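Local coordinates for periplasmic protein TorT (Vibrio parahaemolyticus, PDB 3O1I) that probably binds trimethylamine N-oxide in the periplasm, as its TorT relatives do, and passes that signal to a membrane-bound sensor kinase, at residues Leu106-Asp114 / Gln252-Tyr263. Residues are numbered along the deposited sequence; the frame is centred on the assembly and turned at random.
Sequences LLKGEVGVD and QGRLSVMQAAHY
V111 and L255 form the apolar part of this contact, with CB of V111 3.4 Å from CG of L255. One methyl of the valine, CG2, crosses to the chain of Q252 and lies 3.5 Å from its CG; the placing of the other, CG1, is doubtful. At the other end K108 lays its aliphatic chain over one face of the Y263 ring, a CH-pi contact in which CG sits 3.7 Å from the ring centroid and 24° off the normal. A bend at chi2 (-56°) carries the lysine chain across the ring towards the phenolic hydroxyl, with CE of K108 3.3 Å from OH of Y263. Between these two ends, G109 CA is 6.3 Å from Q259 CA. OE1 of Q259 comes within 3.1 Å of E110 N, but the angle is too poor for a hydrogen bond.

How a helix covers a parallel sheet is well illustrated here: in this periplasmic binding protein of type 1, strand 107-110 lies at one side of one lobe's sheet, and the 252-263 part of helix 249-263 runs roughly antiparallel to it, the axes approaching to 8.4 Å at 147°.

Further out, backbone bonds tie segment 106-114 to V90 and A92, and E110 to K271. Q259 NE2 makes weak hydrogen bonds to O of E270 and K271, while K108 NZ bonds to T105 O. V257, pointing away from the strand, and S256 touch M27 of helix 18-32.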
loop_
_atom_site.group_PDB
_atom_site.type_symbol
_atom_site.label_atom_id
_atom_site.label_comp_id
_atom_site.label_asym_id
_atom_site.label_seq_id
_atom_site.Cartn_x
_atom_site.Cartn_y
_atom_site.Cartn_z
ATOM N N LEU D 106 -43.223 -3.921 3.305
ATOM C CA LEU D 106 -42.315 -4.044 4.433
ATOM C C LEU D 106 -42.061 -2.718 5.142
ATOM O O LEU D 106 -41.942 -2.667 6.370
ATOM C CB LEU D 106 -40.994 -4.634 3.936
ATOM C CG LEU D 106 -41.138 -5.967 3.197
ATOM C CD1 LEU D 106 -39.965 -6.162 2.260
ATOM C CD2 LEU D 106 -41.246 -7.109 4.197
ATOM N N LEU D 107 -41.976 -1.647 4.359
ATOM C CA LEU D 107 -41.719 -0.317 4.894
ATOM C C LEU D 107 -42.867 0.122 5.789
ATOM O O LEU D 107 -44.015 0.190 5.354
ATOM C CB LEU D 107 -41.521 0.672 3.742
ATOM C CG LEU D 107 -41.168 2.127 4.065
ATOM C CD1 LEU D 107 -40.099 2.193 5.145
ATOM C CD2 LEU D 107 -40.705 2.813 2.783
ATOM N N LYS D 108 -42.552 0.417 7.045
ATOM C CA LYS D 108 -43.564 0.830 8.007
ATOM C C LYS D 108 -43.404 2.292 8.406
ATOM O O LYS D 108 -44.352 2.934 8.868
ATOM C CB LYS D 108 -43.481 -0.058 9.253
ATOM C CG LYS D 108 -43.512 -1.562 8.964
ATOM C CD LYS D 108 -44.752 -1.972 8.170
ATOM C CE LYS D 108 -44.704 -3.444 7.779
ATOM N NZ LYS D 108 -45.767 -3.805 6.799
ATOM N N GLY D 109 -42.191 2.805 8.225
ATOM C CA GLY D 109 -41.885 4.187 8.559
ATOM C C GLY D 109 -40.586 4.620 7.896
ATOM O O GLY D 109 -39.706 3.790 7.656
ATOM N N GLU D 110 -40.454 5.910 7.593
ATOM C CA GLU D 110 -39.244 6.403 6.947
ATOM C C GLU D 110 -38.962 7.870 7.200
ATOM O O GLU D 110 -39.824 8.717 6.989
ATOM C CB GLU D 110 -39.311 6.158 5.435
ATOM C CG GLU D 110 -40.674 6.372 4.827
ATOM C CD GLU D 110 -40.593 6.713 3.359
ATOM O OE1 GLU D 110 -40.268 7.875 3.046
ATOM O OE2 GLU D 110 -40.838 5.826 2.516
ATOM N N VAL D 111 -37.746 8.157 7.657
ATOM C CA VAL D 111 -37.315 9.521 7.913
ATOM C C VAL D 111 -36.476 9.945 6.715
ATOM O O VAL D 111 -35.956 9.103 5.990
ATOM C CB VAL D 111 -36.482 9.623 9.223
ATOM C CG1 VAL D 111 -36.201 8.249 9.766
ATOM C CG2 VAL D 111 -35.178 10.380 8.982
ATOM N N GLY D 112 -36.361 11.247 6.492
ATOM C CA GLY D 112 -35.588 11.714 5.361
ATOM C C GLY D 112 -35.946 13.125 4.948
ATOM O O GLY D 112 -37.101 13.437 4.664
ATOM N N VAL D 113 -34.934 13.976 4.904
ATOM C CA VAL D 113 -35.105 15.371 4.534
ATOM C C VAL D 113 -34.927 15.627 3.040
ATOM O O VAL D 113 -33.877 15.336 2.484
ATOM C CB VAL D 113 -34.092 16.235 5.293
ATOM C CG1 VAL D 113 -34.185 17.674 4.840
ATOM C CG2 VAL D 113 -34.331 16.104 6.789
ATOM N N ASP D 114 -35.957 16.169 2.396
ATOM C CA ASP D 114 -35.894 16.499 0.974
ATOM C C ASP D 114 -34.769 17.521 0.819
ATOM O O ASP D 114 -34.851 18.634 1.344
ATOM C CB ASP D 114 -37.224 17.112 0.513
ATOM C CG ASP D 114 -37.212 17.521 -0.957
ATOM O OD1 ASP D 114 -36.186 17.305 -1.639
ATOM O OD2 ASP D 114 -38.236 18.060 -1.434
ATOM N N GLN D 252 -31.954 13.294 13.064
ATOM C CA GLN D 252 -32.450 12.480 11.960
ATOM C C GLN D 252 -32.263 11.019 12.319
ATOM O O GLN D 252 -32.957 10.142 11.803
ATOM C CB GLN D 252 -31.713 12.814 10.662
ATOM C CG GLN D 252 -32.591 12.635 9.438
ATOM C CD GLN D 252 -32.007 13.265 8.188
ATOM O OE1 GLN D 252 -31.442 14.356 8.239
ATOM N NE2 GLN D 252 -32.159 12.589 7.050
ATOM N N GLY D 253 -31.324 10.772 13.224
ATOM C CA GLY D 253 -31.065 9.421 13.669
ATOM C C GLY D 253 -32.107 9.017 14.692
ATOM O O GLY D 253 -32.795 8.003 14.529
ATOM N N ARG D 254 -32.222 9.819 15.750
ATOM C CA ARG D 254 -33.189 9.573 16.819
ATOM C C ARG D 254 -34.542 9.252 16.204
ATOM O O ARG D 254 -35.224 8.320 16.617
ATOM C CB ARG D 254 -33.310 10.806 17.716
ATOM C CG ARG D 254 -32.066 11.139 18.530
ATOM C CD ARG D 254 -32.177 12.534 19.160
ATOM N NE ARG D 254 -31.035 12.881 20.007
ATOM C CZ ARG D 254 -30.752 12.284 21.162
ATOM N NH1 ARG D 254 -31.532 11.305 21.614
ATOM N NH2 ARG D 254 -29.697 12.667 21.874
ATOM N N LEU D 255 -34.918 10.027 15.200
ATOM C CA LEU D 255 -36.181 9.821 14.523
ATOM C C LEU D 255 -36.383 8.368 14.066
ATOM O O LEU D 255 -37.420 7.767 14.359
ATOM C CB LEU D 255 -36.285 10.794 13.342
ATOM C CG LEU D 255 -37.434 10.690 12.331
ATOM C CD1 LEU D 255 -38.729 10.289 13.020
ATOM C CD2 LEU D 255 -37.577 12.034 11.611
ATOM N N SER D 256 -35.398 7.802 13.367
ATOM C CA SER D 256 -35.490 6.420 12.884
ATOM C C SER D 256 -35.595 5.412 14.019
ATOM O O SER D 256 -36.379 4.471 13.941
ATOM C CB SER D 256 -34.290 6.075 12.005
ATOM O OG SER D 256 -34.683 5.949 10.649
ATOM N N VAL D 257 -34.799 5.595 15.067
ATOM C CA VAL D 257 -34.858 4.694 16.211
ATOM C C VAL D 257 -36.287 4.686 16.745
ATOM O O VAL D 257 -36.923 3.635 16.850
ATOM C CB VAL D 257 -33.946 5.163 17.349
ATOM C CG1 VAL D 257 -34.258 4.390 18.616
ATOM C CG2 VAL D 257 -32.501 4.976 16.963
ATOM N N MET D 258 -36.779 5.875 17.085
ATOM C CA MET D 258 -38.121 6.033 17.615
ATOM C C MET D 258 -39.142 5.378 16.705
ATOM O O MET D 258 -39.958 4.586 17.158
ATOM C CB MET D 258 -38.451 7.516 17.767
ATOM C CG MET D 258 -39.872 7.785 18.229
ATOM S SD MET D 258 -40.614 9.130 17.301
ATOM C CE MET D 258 -41.205 8.255 15.799
ATOM N N GLN D 259 -39.099 5.712 15.420
ATOM C CA GLN D 259 -40.039 5.135 14.462
ATOM C C GLN D 259 -40.210 3.622 14.636
ATOM O O GLN D 259 -41.328 3.137 14.797
ATOM C CB GLN D 259 -39.603 5.421 13.020
ATOM C CG GLN D 259 -39.674 6.871 12.588
ATOM C CD GLN D 259 -39.804 6.992 11.082
ATOM O OE1 GLN D 259 -39.065 6.357 10.333
ATOM N NE2 GLN D 259 -40.750 7.809 10.631
ATOM N N ALA D 260 -39.106 2.879 14.599
ATOM C CA ALA D 260 -39.175 1.431 14.743
ATOM C C ALA D 260 -39.534 1.017 16.164
ATOM O O ALA D 260 -40.300 0.077 16.360
ATOM C CB ALA D 260 -37.857 0.799 14.325
ATOM N N ALA D 261 -38.991 1.715 17.155
ATOM C CA ALA D 261 -39.280 1.383 18.548
ATOM C C ALA D 261 -40.767 1.560 18.883
ATOM O O ALA D 261 -41.288 0.923 19.800
ATOM C CB ALA D 261 -38.425 2.238 19.474
ATOM N N HIS D 262 -41.442 2.424 18.129
ATOM C CA HIS D 262 -42.866 2.694 18.319
ATOM C C HIS D 262 -43.708 1.666 17.574
ATOM O O HIS D 262 -44.668 1.131 18.116
ATOM C CB HIS D 262 -43.204 4.104 17.827
ATOM C CG HIS D 262 -43.083 5.156 18.885
ATOM N ND1 HIS D 262 -42.092 5.144 19.844
ATOM C CD2 HIS D 262 -43.828 6.260 19.133
ATOM C CE1 HIS D 262 -42.232 6.192 20.637
ATOM N NE2 HIS D 262 -43.280 6.885 20.226
ATOM N N TYR D 263 -43.349 1.396 16.325
ATOM C CA TYR D 263 -44.069 0.411 15.529
ATOM C C TYR D 263 -43.948 -0.957 16.193
ATOM O O TYR D 263 -44.698 -1.876 15.878
ATOM C CB TYR D 263 -43.487 0.347 14.122
ATOM C CG TYR D 263 -44.026 -0.783 13.290
ATOM C CD1 TYR D 263 -45.163 -0.622 12.509
ATOM C CD2 TYR D 263 -43.395 -2.020 13.285
ATOM C CE1 TYR D 263 -45.656 -1.668 11.735
ATOM C CE2 TYR D 263 -43.880 -3.076 12.517
ATOM C CZ TYR D 263 -45.008 -2.892 11.744
ATOM O OH TYR D 263 -45.475 -3.928 10.972
#